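Local coordinates for mitogen-activated protein kinase kinase kinase 2 (Homo sapiens, PDB 2NPT) that probably phosphorylates MAP kinase kinases as a serine/threonine kinase, here represented by its PB1 domain, which pairs with another protein in the complex, at residues 17-25 against 34-45. Numbering follows the deposited sequence.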
loop_
_atom_site.group_PDB
_atom_site.type_symbol
_atom_site.label_atom_id
_atom_site.label_comp_id
_atom_site.label_asym_id
_atom_site.label_seq_id
_atom_site.Cartn_x
_atom_site.Cartn_y
_atom_site.Cartn_z
ATOM N N LYS D 17 -12.433 4.470 15.553
ATOM C CA LYS D 17 -11.977 3.963 14.248
ATOM C C LYS D 17 -12.503 2.564 13.933
ATOM O O LYS D 17 -12.430 1.655 14.758
ATOM C CB LYS D 17 -10.440 3.946 14.159
ATOM N N GLN D 18 -13.077 2.429 12.748
ATOM C CA GLN D 18 -13.278 1.119 12.119
ATOM C C GLN D 18 -12.049 0.758 11.248
ATOM O O GLN D 18 -11.113 1.550 11.080
ATOM C CB GLN D 18 -14.556 1.145 11.273
ATOM C CG GLN D 18 -15.829 1.302 12.108
ATOM C CD GLN D 18 -17.088 0.815 11.392
ATOM O OE1 GLN D 18 -17.045 0.400 10.224
ATOM N NE2 GLN D 18 -18.222 0.857 12.106
ATOM N N ASN D 19 -12.050 -0.445 10.699
ATOM C CA ASN D 19 -10.976 -0.854 9.792
ATOM C C ASN D 19 -10.985 -0.006 8.475
ATOM O O ASN D 19 -12.042 0.208 7.926
ATOM C CB ASN D 19 -11.015 -2.392 9.562
ATOM C CG ASN D 19 -12.465 -2.989 9.437
ATOM O OD1 ASN D 19 -13.459 -2.420 9.919
ATOM N ND2 ASN D 19 -12.555 -4.164 8.815
ATOM N N ASP D 20 -9.848 0.530 8.012
ATOM C CA ASP D 20 -9.815 1.185 6.672
ATOM C C ASP D 20 -9.908 0.111 5.586
ATOM O O ASP D 20 -9.610 -1.062 5.818
ATOM C CB ASP D 20 -8.547 1.989 6.404
ATOM C CG ASP D 20 -8.461 3.273 7.203
ATOM O OD1 ASP D 20 -9.457 3.701 7.827
ATOM O OD2 ASP D 20 -7.339 3.819 7.204
ATOM N N VAL D 21 -10.361 0.514 4.417
ATOM C CA VAL D 21 -10.479 -0.399 3.272
ATOM C C VAL D 21 -9.241 -0.234 2.447
ATOM O O VAL D 21 -8.971 0.843 1.935
ATOM C CB VAL D 21 -11.737 -0.160 2.416
ATOM C CG1 VAL D 21 -11.656 -0.962 1.103
ATOM C CG2 VAL D 21 -13.012 -0.529 3.213
ATOM N N ARG D 22 -8.479 -1.315 2.324
ATOM C CA ARG D 22 -7.277 -1.312 1.523
ATOM C C ARG D 22 -7.640 -1.495 0.045
ATOM O O ARG D 22 -8.211 -2.538 -0.334
ATOM C CB ARG D 22 -6.433 -2.472 1.977
ATOM C CG ARG D 22 -5.061 -2.458 1.568
ATOM C CD ARG D 22 -4.236 -3.317 2.638
ATOM N NE ARG D 22 -2.934 -3.578 2.069
ATOM C CZ ARG D 22 -2.607 -4.676 1.416
ATOM N NH1 ARG D 22 -3.479 -5.669 1.275
ATOM N NH2 ARG D 22 -1.400 -4.793 0.905
ATOM N N VAL D 23 -7.310 -0.522 -0.780
ATOM C CA VAL D 23 -7.619 -0.620 -2.186
ATOM C C VAL D 23 -6.362 -0.732 -3.075
ATOM O O VAL D 23 -5.432 0.042 -2.916
ATOM C CB VAL D 23 -8.514 0.582 -2.640
ATOM C CG1 VAL D 23 -8.699 0.593 -4.194
ATOM C CG2 VAL D 23 -9.892 0.588 -1.932
ATOM N N LYS D 24 -6.373 -1.666 -4.040
ATOM C CA LYS D 24 -5.298 -1.831 -5.001
ATOM C C LYS D 24 -5.800 -1.452 -6.392
ATOM O O LYS D 24 -6.602 -2.183 -7.050
ATOM C CB LYS D 24 -4.745 -3.267 -4.980
ATOM C CG LYS D 24 -3.718 -3.508 -6.063
ATOM C CD LYS D 24 -2.717 -4.653 -5.755
ATOM C CE LYS D 24 -3.380 -6.036 -5.762
ATOM N NZ LYS D 24 -2.454 -7.234 -5.521
ATOM N N PHE D 25 -5.369 -0.292 -6.839
ATOM C CA PHE D 25 -5.735 0.260 -8.151
ATOM C C PHE D 25 -4.748 -0.248 -9.178
ATOM O O PHE D 25 -3.547 -0.416 -8.899
ATOM C CB PHE D 25 -5.612 1.790 -8.193
ATOM C CG PHE D 25 -6.654 2.540 -7.417
ATOM C CD1 PHE D 25 -7.976 2.541 -7.813
ATOM C CD2 PHE D 25 -6.271 3.352 -6.378
ATOM C CE1 PHE D 25 -8.930 3.283 -7.163
ATOM C CE2 PHE D 25 -7.241 4.100 -5.676
ATOM C CZ PHE D 25 -8.581 4.050 -6.084
ATOM N N LEU D 34 -3.763 2.194 -1.604
ATOM C CA LEU D 34 -4.187 3.253 -0.735
ATOM C C LEU D 34 -5.218 2.733 0.262
ATOM O O LEU D 34 -5.987 1.832 -0.040
ATOM C CB LEU D 34 -4.792 4.373 -1.569
ATOM C CG LEU D 34 -3.858 5.203 -2.448
ATOM C CD1 LEU D 34 -4.738 6.084 -3.342
ATOM C CD2 LEU D 34 -2.976 6.119 -1.555
ATOM N N GLN D 35 -5.214 3.309 1.453
ATOM C CA GLN D 35 -6.208 2.962 2.463
ATOM C C GLN D 35 -7.282 4.026 2.467
ATOM O O GLN D 35 -6.990 5.268 2.442
ATOM C CB GLN D 35 -5.563 2.827 3.835
ATOM C CG GLN D 35 -4.353 1.946 3.829
ATOM C CD GLN D 35 -3.419 2.240 4.971
ATOM O OE1 GLN D 35 -3.264 1.398 5.848
ATOM N NE2 GLN D 35 -2.778 3.430 4.972
ATOM N N PHE D 36 -8.523 3.561 2.480
ATOM C CA PHE D 36 -9.670 4.421 2.496
ATOM C C PHE D 36 -10.448 4.292 3.778
ATOM O O PHE D 36 -10.819 3.192 4.189
ATOM C CB PHE D 36 -10.596 4.097 1.329
ATOM C CG PHE D 36 -10.065 4.569 0.019
ATOM C CD1 PHE D 36 -10.481 5.787 -0.522
ATOM C CD2 PHE D 36 -9.155 3.798 -0.679
ATOM C CE1 PHE D 36 -9.952 6.244 -1.715
ATOM C CE2 PHE D 36 -8.617 4.247 -1.866
ATOM C CZ PHE D 36 -9.029 5.470 -2.409
ATOM N N PRO D 37 -10.731 5.438 4.412
ATOM C CA PRO D 37 -11.523 5.418 5.617
ATOM C C PRO D 37 -12.992 5.083 5.319
ATOM O O PRO D 37 -13.520 5.510 4.302
ATOM C CB PRO D 37 -11.382 6.853 6.130
ATOM C CG PRO D 37 -11.159 7.662 4.939
ATOM C CD PRO D 37 -10.362 6.804 4.007
ATOM N N ARG D 38 -13.626 4.314 6.192
ATOM C CA ARG D 38 -15.032 3.969 6.035
ATOM C C ARG D 38 -15.957 5.090 6.514
ATOM O O ARG D 38 -15.594 5.817 7.433
ATOM C CB ARG D 38 -15.376 2.731 6.842
ATOM C CG ARG D 38 -14.632 1.511 6.389
ATOM C CD ARG D 38 -14.975 0.300 7.193
ATOM N NE ARG D 38 -14.085 -0.778 6.795
ATOM C CZ ARG D 38 -14.443 -1.911 6.194
ATOM N NH1 ARG D 38 -15.701 -2.184 5.901
ATOM N NH2 ARG D 38 -13.490 -2.769 5.882
ATOM N N PRO D 39 -17.167 5.191 5.922
ATOM C CA PRO D 39 -17.625 4.404 4.760
ATOM C C PRO D 39 -16.999 4.911 3.480
ATOM O O PRO D 39 -16.807 6.112 3.311
ATOM C CB PRO D 39 -19.131 4.656 4.754
ATOM C CG PRO D 39 -19.269 5.994 5.313
ATOM C CD PRO D 39 -18.231 6.101 6.391
ATOM N N VAL D 40 -16.620 4.002 2.602
ATOM C CA VAL D 40 -15.946 4.386 1.367
ATOM C C VAL D 40 -16.995 4.731 0.312
ATOM O O VAL D 40 -17.992 4.018 0.172
ATOM C CB VAL D 40 -15.011 3.247 0.848
ATOM C CG1 VAL D 40 -14.321 3.644 -0.446
ATOM C CG2 VAL D 40 -13.972 2.877 1.916
ATOM N N LYS D 41 -16.752 5.805 -0.433
ATOM C CA LYS D 41 -17.649 6.248 -1.508
ATOM C C LYS D 41 -17.009 6.160 -2.866
ATOM O O LYS D 41 -15.804 6.359 -2.980
ATOM C CB LYS D 41 -18.105 7.692 -1.251
ATOM C CG LYS D 41 -19.378 7.785 -0.434
ATOM C CD LYS D 41 -19.179 8.191 1.015
ATOM C CE LYS D 41 -20.410 7.788 1.827
ATOM N N LEU D 42 -17.797 5.874 -3.907
ATOM C CA LEU D 42 -17.268 5.848 -5.247
ATOM C C LEU D 42 -16.487 7.080 -5.623
ATOM O O LEU D 42 -15.454 6.963 -6.260
ATOM C CB LEU D 42 -18.342 5.659 -6.312
ATOM C CG LEU D 42 -18.646 4.281 -6.773
ATOM C CD1 LEU D 42 -19.551 4.325 -7.984
ATOM C CD2 LEU D 42 -17.303 3.524 -7.026
ATOM N N GLU D 43 -17.006 8.268 -5.264
ATOM C CA GLU D 43 -16.354 9.524 -5.647
ATOM C C GLU D 43 -14.985 9.676 -4.947
ATOM O O GLU D 43 -14.069 10.252 -5.504
ATOM C CB GLU D 43 -17.262 10.737 -5.374
ATOM C CG GLU D 43 -16.618 12.068 -5.750
ATOM C CD GLU D 43 -16.123 12.098 -7.192
ATOM O OE1 GLU D 43 -16.888 11.639 -8.085
ATOM O OE2 GLU D 43 -14.971 12.550 -7.422
ATOM N N ASP D 44 -14.857 9.144 -3.741
ATOM C CA ASP D 44 -13.541 9.085 -3.057
ATOM C C ASP D 44 -12.548 8.281 -3.856
ATOM O O ASP D 44 -11.397 8.705 -4.054
ATOM C CB ASP D 44 -13.620 8.373 -1.694
ATOM C CG ASP D 44 -14.611 8.977 -0.793
ATOM O OD1 ASP D 44 -14.783 10.224 -0.842
ATOM O OD2 ASP D 44 -15.223 8.200 -0.018
ATOM N N LEU D 45 -12.973 7.089 -4.281
ATOM C CA LEU D 45 -12.128 6.259 -5.136
ATOM C C LEU D 45 -11.796 6.999 -6.423
ATOM O O LEU D 45 -10.657 6.989 -6.856
ATOM C CB LEU D 45 -12.811 4.902 -5.474
ATOM C CG LEU D 45 -13.033 3.929 -4.335
ATOM C CD1 LEU D 45 -13.787 2.672 -4.830
ATOM C CD2 LEU D 45 -11.716 3.502 -3.671
HETATM O O HOH W 1 -12.031 3.287 8.373
#
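The open end of the first beta hairpin in the ubiquitin-like PB1 fold is formed where Val21 and Val23 pair with Phe36 and Leu34. Both pairs are antiparallel and hydrogen-bonded: Val21 N to Phe36 O measures 2.7 Å and Val23 N to Leu34 O 2.8 Å, the latter at 172° on hydrogen, and each is matched by a return bond. Between them Arg22 and Gln35 form a non-hydrogen-bonded pair on the face turned to the partner protein. There Arg22 and Lys24 form salt bridges with acidic side chains of that other chain. The opposite face is apolar. Val23 CG2 lies 3.5 Å from Phe36 CD2, while Leu45 CD2, from helix 42-53, sits 3.5 Å above the Phe36 ring plane, over its centre. The Phe25 and Phe36 side chains cross at about a right angle, with CZ of Phe25 4.0 Å from CZ of Phe36. Beyond the ladder, Arg38 closes the mouth of the hairpin. Its chain, extended from CG to NE, brings NE to the backbone O of Asn19 at 2.5 Å, unusually short and of doubtful exact length, in the guanidinium plane but bent to 143° at hydrogen. Val21 CG2 covers one guanidinium face, the Asn19 amide stacks on the other with planes 14° apart, and NH1 reaches Asp84 of helix 73-85 in a salt bridge. A water accepts from Arg38 N and donates to Asp20 OD1. Stacking, salt bridge and in-plane bond together probably limit the guanidinium's rotation, its charge probably balanced in part by Asp84.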